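Local coordinates for protein amidohydrolase (Xanthomonas campestris pv. campestris, PDB 4DZH) that is a zinc-dependent amidohydrolase with a TIM-barrel fold that probably deaminates adenosine-type substrates such as 5'-methylthioadenosine, at residues H79-A91 with P114-A126. Sequence-based numbering, arbitrary orientation. Where two conformers were deposited one is given.
With ZN (zinc ion), chain E.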
# COMPACT_ATOMS: atom_id res chain seq x y z
N HIS A 79 -10.60 11.07 8.07
CA HIS A 79 -10.87 12.11 7.08
C HIS A 79 -11.38 11.55 5.76
O HIS A 79 -10.61 11.00 4.99
CB HIS A 79 -9.62 12.95 6.77
CG HIS A 79 -9.91 14.11 5.87
ND1 HIS A 79 -10.77 15.13 6.23
CD2 HIS A 79 -9.53 14.39 4.60
CE1 HIS A 79 -10.84 16.02 5.25
NE2 HIS A 79 -10.10 15.60 4.24
N THR A 80 -12.68 11.69 5.52
CA THR A 80 -13.25 11.18 4.26
C THR A 80 -14.08 12.20 3.50
O THR A 80 -14.65 13.14 4.07
CB THR A 80 -14.15 9.93 4.50
OG1 THR A 80 -15.18 10.26 5.46
CG2 THR A 80 -13.29 8.78 5.06
N HIS A 81 -14.18 12.00 2.19
CA HIS A 81 -15.16 12.67 1.33
C HIS A 81 -15.81 11.52 0.57
O HIS A 81 -15.52 11.30 -0.61
CB HIS A 81 -14.49 13.65 0.34
CG HIS A 81 -13.59 14.66 0.98
ND1 HIS A 81 -14.06 15.64 1.84
CD2 HIS A 81 -12.25 14.86 0.88
CE1 HIS A 81 -13.05 16.39 2.25
NE2 HIS A 81 -11.94 15.92 1.70
N ASN A 82 -16.64 10.76 1.27
CA ASN A 82 -16.97 9.43 0.75
C ASN A 82 -17.79 9.32 -0.57
O ASN A 82 -17.59 8.36 -1.32
CB ASN A 82 -17.50 8.52 1.90
CG ASN A 82 -16.37 7.74 2.59
OD1 ASN A 82 -15.23 7.61 2.06
ND2 ASN A 82 -16.69 7.16 3.75
N PRO A 83 -18.65 10.31 -0.88
CA PRO A 83 -19.31 10.24 -2.18
C PRO A 83 -18.32 10.24 -3.34
O PRO A 83 -18.66 9.83 -4.44
CB PRO A 83 -20.17 11.52 -2.21
CG PRO A 83 -20.51 11.73 -0.76
CD PRO A 83 -19.21 11.37 -0.02
N MET A 84 -17.08 10.70 -3.11
CA MET A 84 -16.09 10.67 -4.17
C MET A 84 -15.60 9.25 -4.54
O MET A 84 -14.80 9.10 -5.45
CB MET A 84 -14.92 11.64 -3.86
CG MET A 84 -15.42 13.02 -3.47
SD MET A 84 -14.14 14.26 -3.22
CE MET A 84 -13.64 14.63 -4.89
N THR A 85 -16.10 8.19 -3.88
CA THR A 85 -15.85 6.85 -4.38
C THR A 85 -16.38 6.77 -5.82
O THR A 85 -15.79 6.10 -6.65
CB THR A 85 -16.60 5.76 -3.64
OG1 THR A 85 -17.98 6.13 -3.58
CG2 THR A 85 -16.06 5.57 -2.28
N LEU A 86 -17.47 7.47 -6.11
CA LEU A 86 -17.98 7.52 -7.49
C LEU A 86 -17.06 8.25 -8.48
O LEU A 86 -17.24 8.13 -9.69
CB LEU A 86 -19.43 8.11 -7.51
CG LEU A 86 -20.43 7.21 -6.77
CD1 LEU A 86 -21.76 7.93 -6.74
CD2 LEU A 86 -20.58 5.83 -7.41
N LEU A 87 -16.04 8.96 -7.99
CA LEU A 87 -15.09 9.65 -8.86
C LEU A 87 -13.71 8.92 -8.84
O LEU A 87 -12.67 9.53 -9.15
CB LEU A 87 -14.93 11.11 -8.44
CG LEU A 87 -16.21 11.96 -8.45
CD1 LEU A 87 -15.87 13.45 -8.41
CD2 LEU A 87 -17.00 11.64 -9.68
N ARG A 88 -13.71 7.64 -8.49
CA ARG A 88 -12.46 6.90 -8.36
C ARG A 88 -11.63 6.95 -9.62
O ARG A 88 -12.06 6.44 -10.65
CB ARG A 88 -12.80 5.45 -8.01
CG ARG A 88 -11.57 4.64 -7.53
CD ARG A 88 -11.90 3.19 -7.28
NE ARG A 88 -13.12 2.86 -6.54
CZ ARG A 88 -13.23 2.76 -5.22
NH1 ARG A 88 -12.21 3.05 -4.39
NH2 ARG A 88 -14.39 2.34 -4.70
N GLY A 89 -10.42 7.55 -9.54
CA GLY A 89 -9.51 7.64 -10.68
C GLY A 89 -10.04 8.51 -11.81
O GLY A 89 -9.64 8.32 -12.95
N VAL A 90 -10.92 9.46 -11.51
CA VAL A 90 -11.54 10.25 -12.60
C VAL A 90 -10.53 11.21 -13.21
O VAL A 90 -10.65 11.60 -14.40
CB VAL A 90 -12.83 11.00 -12.11
CG1 VAL A 90 -12.49 12.08 -11.10
CG2 VAL A 90 -13.60 11.59 -13.29
N ALA A 91 -9.50 11.58 -12.45
CA ALA A 91 -8.54 12.57 -12.96
C ALA A 91 -7.14 12.49 -12.35
O ALA A 91 -6.72 13.37 -11.59
CB ALA A 91 -9.11 13.97 -12.77
N PRO A 114 -28.72 14.76 -3.65
CA PRO A 114 -28.91 13.69 -2.66
C PRO A 114 -28.67 12.27 -3.16
O PRO A 114 -28.19 11.43 -2.40
CB PRO A 114 -30.39 13.83 -2.25
CG PRO A 114 -30.77 15.17 -2.65
CD PRO A 114 -29.91 15.61 -3.79
N GLU A 115 -28.99 11.99 -4.43
CA GLU A 115 -28.80 10.64 -4.95
C GLU A 115 -27.32 10.30 -5.05
O GLU A 115 -26.89 9.22 -4.65
CB GLU A 115 -29.45 10.48 -6.33
CG GLU A 115 -30.96 10.60 -6.31
CD GLU A 115 -31.63 9.42 -5.64
OE1 GLU A 115 -31.24 8.26 -5.92
OE2 GLU A 115 -32.55 9.66 -4.83
N PHE A 116 -26.55 11.24 -5.60
CA PHE A 116 -25.12 11.03 -5.77
C PHE A 116 -24.47 10.79 -4.40
O PHE A 116 -23.66 9.87 -4.20
CB PHE A 116 -24.52 12.24 -6.47
CG PHE A 116 -23.00 12.21 -6.55
CD1 PHE A 116 -22.35 11.47 -7.54
CD2 PHE A 116 -22.24 12.92 -5.63
CE1 PHE A 116 -20.95 11.43 -7.61
CE2 PHE A 116 -20.82 12.90 -5.71
CZ PHE A 116 -20.19 12.16 -6.69
N VAL A 117 -24.84 11.64 -3.44
CA VAL A 117 -24.25 11.51 -2.13
C VAL A 117 -24.67 10.22 -1.45
O VAL A 117 -23.86 9.54 -0.81
CB VAL A 117 -24.57 12.74 -1.31
CG1 VAL A 117 -24.23 12.55 0.15
CG2 VAL A 117 -23.84 13.93 -1.89
N ALA A 118 -25.94 9.84 -1.58
CA ALA A 118 -26.34 8.58 -0.98
C ALA A 118 -25.64 7.37 -1.61
O ALA A 118 -25.22 6.46 -0.89
CB ALA A 118 -27.88 8.40 -1.03
N ASP A 119 -25.55 7.34 -2.95
CA ASP A 119 -24.99 6.17 -3.62
C ASP A 119 -23.47 6.08 -3.31
O ASP A 119 -22.96 4.98 -3.04
CB ASP A 119 -25.21 6.26 -5.12
CG ASP A 119 -26.68 6.04 -5.53
OD1 ASP A 119 -27.49 5.64 -4.67
OD2 ASP A 119 -26.99 6.29 -6.72
N GLY A 120 -22.78 7.23 -3.38
CA GLY A 120 -21.35 7.25 -3.15
C GLY A 120 -21.00 6.87 -1.70
O GLY A 120 -20.05 6.12 -1.44
N THR A 121 -21.79 7.35 -0.76
CA THR A 121 -21.59 7.00 0.64
C THR A 121 -21.82 5.53 0.88
O THR A 121 -21.06 4.85 1.62
CB THR A 121 -22.53 7.84 1.52
OG1 THR A 121 -22.23 9.24 1.32
CG2 THR A 121 -22.30 7.51 2.97
N THR A 122 -22.87 4.99 0.24
CA THR A 122 -23.19 3.59 0.39
C THR A 122 -22.08 2.69 -0.19
O THR A 122 -21.67 1.70 0.44
CB THR A 122 -24.54 3.28 -0.28
OG1 THR A 122 -25.54 4.09 0.32
CG2 THR A 122 -24.87 1.83 -0.13
N LEU A 123 -21.60 3.05 -1.39
CA LEU A 123 -20.44 2.39 -1.96
C LEU A 123 -19.23 2.40 -0.98
O LEU A 123 -18.60 1.37 -0.73
CB LEU A 123 -20.07 3.07 -3.29
CG LEU A 123 -18.89 2.44 -4.03
CD1 LEU A 123 -19.09 0.93 -4.22
CD2 LEU A 123 -18.74 3.15 -5.33
N ALA A 124 -18.97 3.57 -0.38
CA ALA A 124 -17.88 3.69 0.57
C ALA A 124 -18.06 2.79 1.80
O ALA A 124 -17.10 2.15 2.27
CB ALA A 124 -17.70 5.14 1.00
N ILE A 125 -19.30 2.71 2.30
CA ILE A 125 -19.57 1.88 3.46
C ILE A 125 -19.20 0.41 3.17
O ILE A 125 -18.52 -0.25 3.96
CB ILE A 125 -21.03 2.01 3.90
CG1 ILE A 125 -21.29 3.39 4.50
CG2 ILE A 125 -21.41 0.85 4.85
CD1 ILE A 125 -22.79 3.68 4.69
N ALA A 126 -19.57 -0.09 1.99
CA ALA A 126 -19.17 -1.45 1.61
C ALA A 126 -17.62 -1.59 1.57
O ALA A 126 -17.06 -2.57 2.08
CB ALA A 126 -19.81 -1.81 0.26
ZN ZN E . -10.14 16.43 2.35
O HOH W 1 -8.48 17.09 1.40
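P83 packs directly on G120, with P83 CA 3.7 Å from G120 CA. G120 has no side chain, which allows this close approach. The short 3-10 segment 82-86 lies close against helix 114-126. The F116 ring reaches in beside this point. Its CG is anti to the backbone N (chi1 173°), which carries CE2 to P83 CB at 3.8 Å and CE1 to L86 CB at 3.7 Å. L87 CG approaches the ring edge at CZ. V117 lies alongside the proline and touches its CG. L86 spreads its CD1 over the backbone of G120, and its CD2 meets L123 CD2 at 3.9 Å. L123 CD2 lies 3.5 Å from T85 OG1, the two side chains running in opposite directions. A124 CB presses on the amide carbon of N82, 3.3 Å from CG; Y150 is the amide's main polar partner.

T85 OG1 lies 3.0 Å from G120 O and 3.2 Å from N82 O, and its one proton could serve either. R88 NH2 forms a salt bridge with E127, and R88 NE hydrogen-bonds to Q392 O of the second subunit.

Just before the 3-10 segment, H79 and H81 bind zinc through NE2, with H228, D316 and a water completing the site. The HxH pair is the family's zinc-binding motif. Helix 143-152 packs on P83, V117 and T121, helix 431-447 touches L86 and L87, and strand 133-139 lies against T80 and N82.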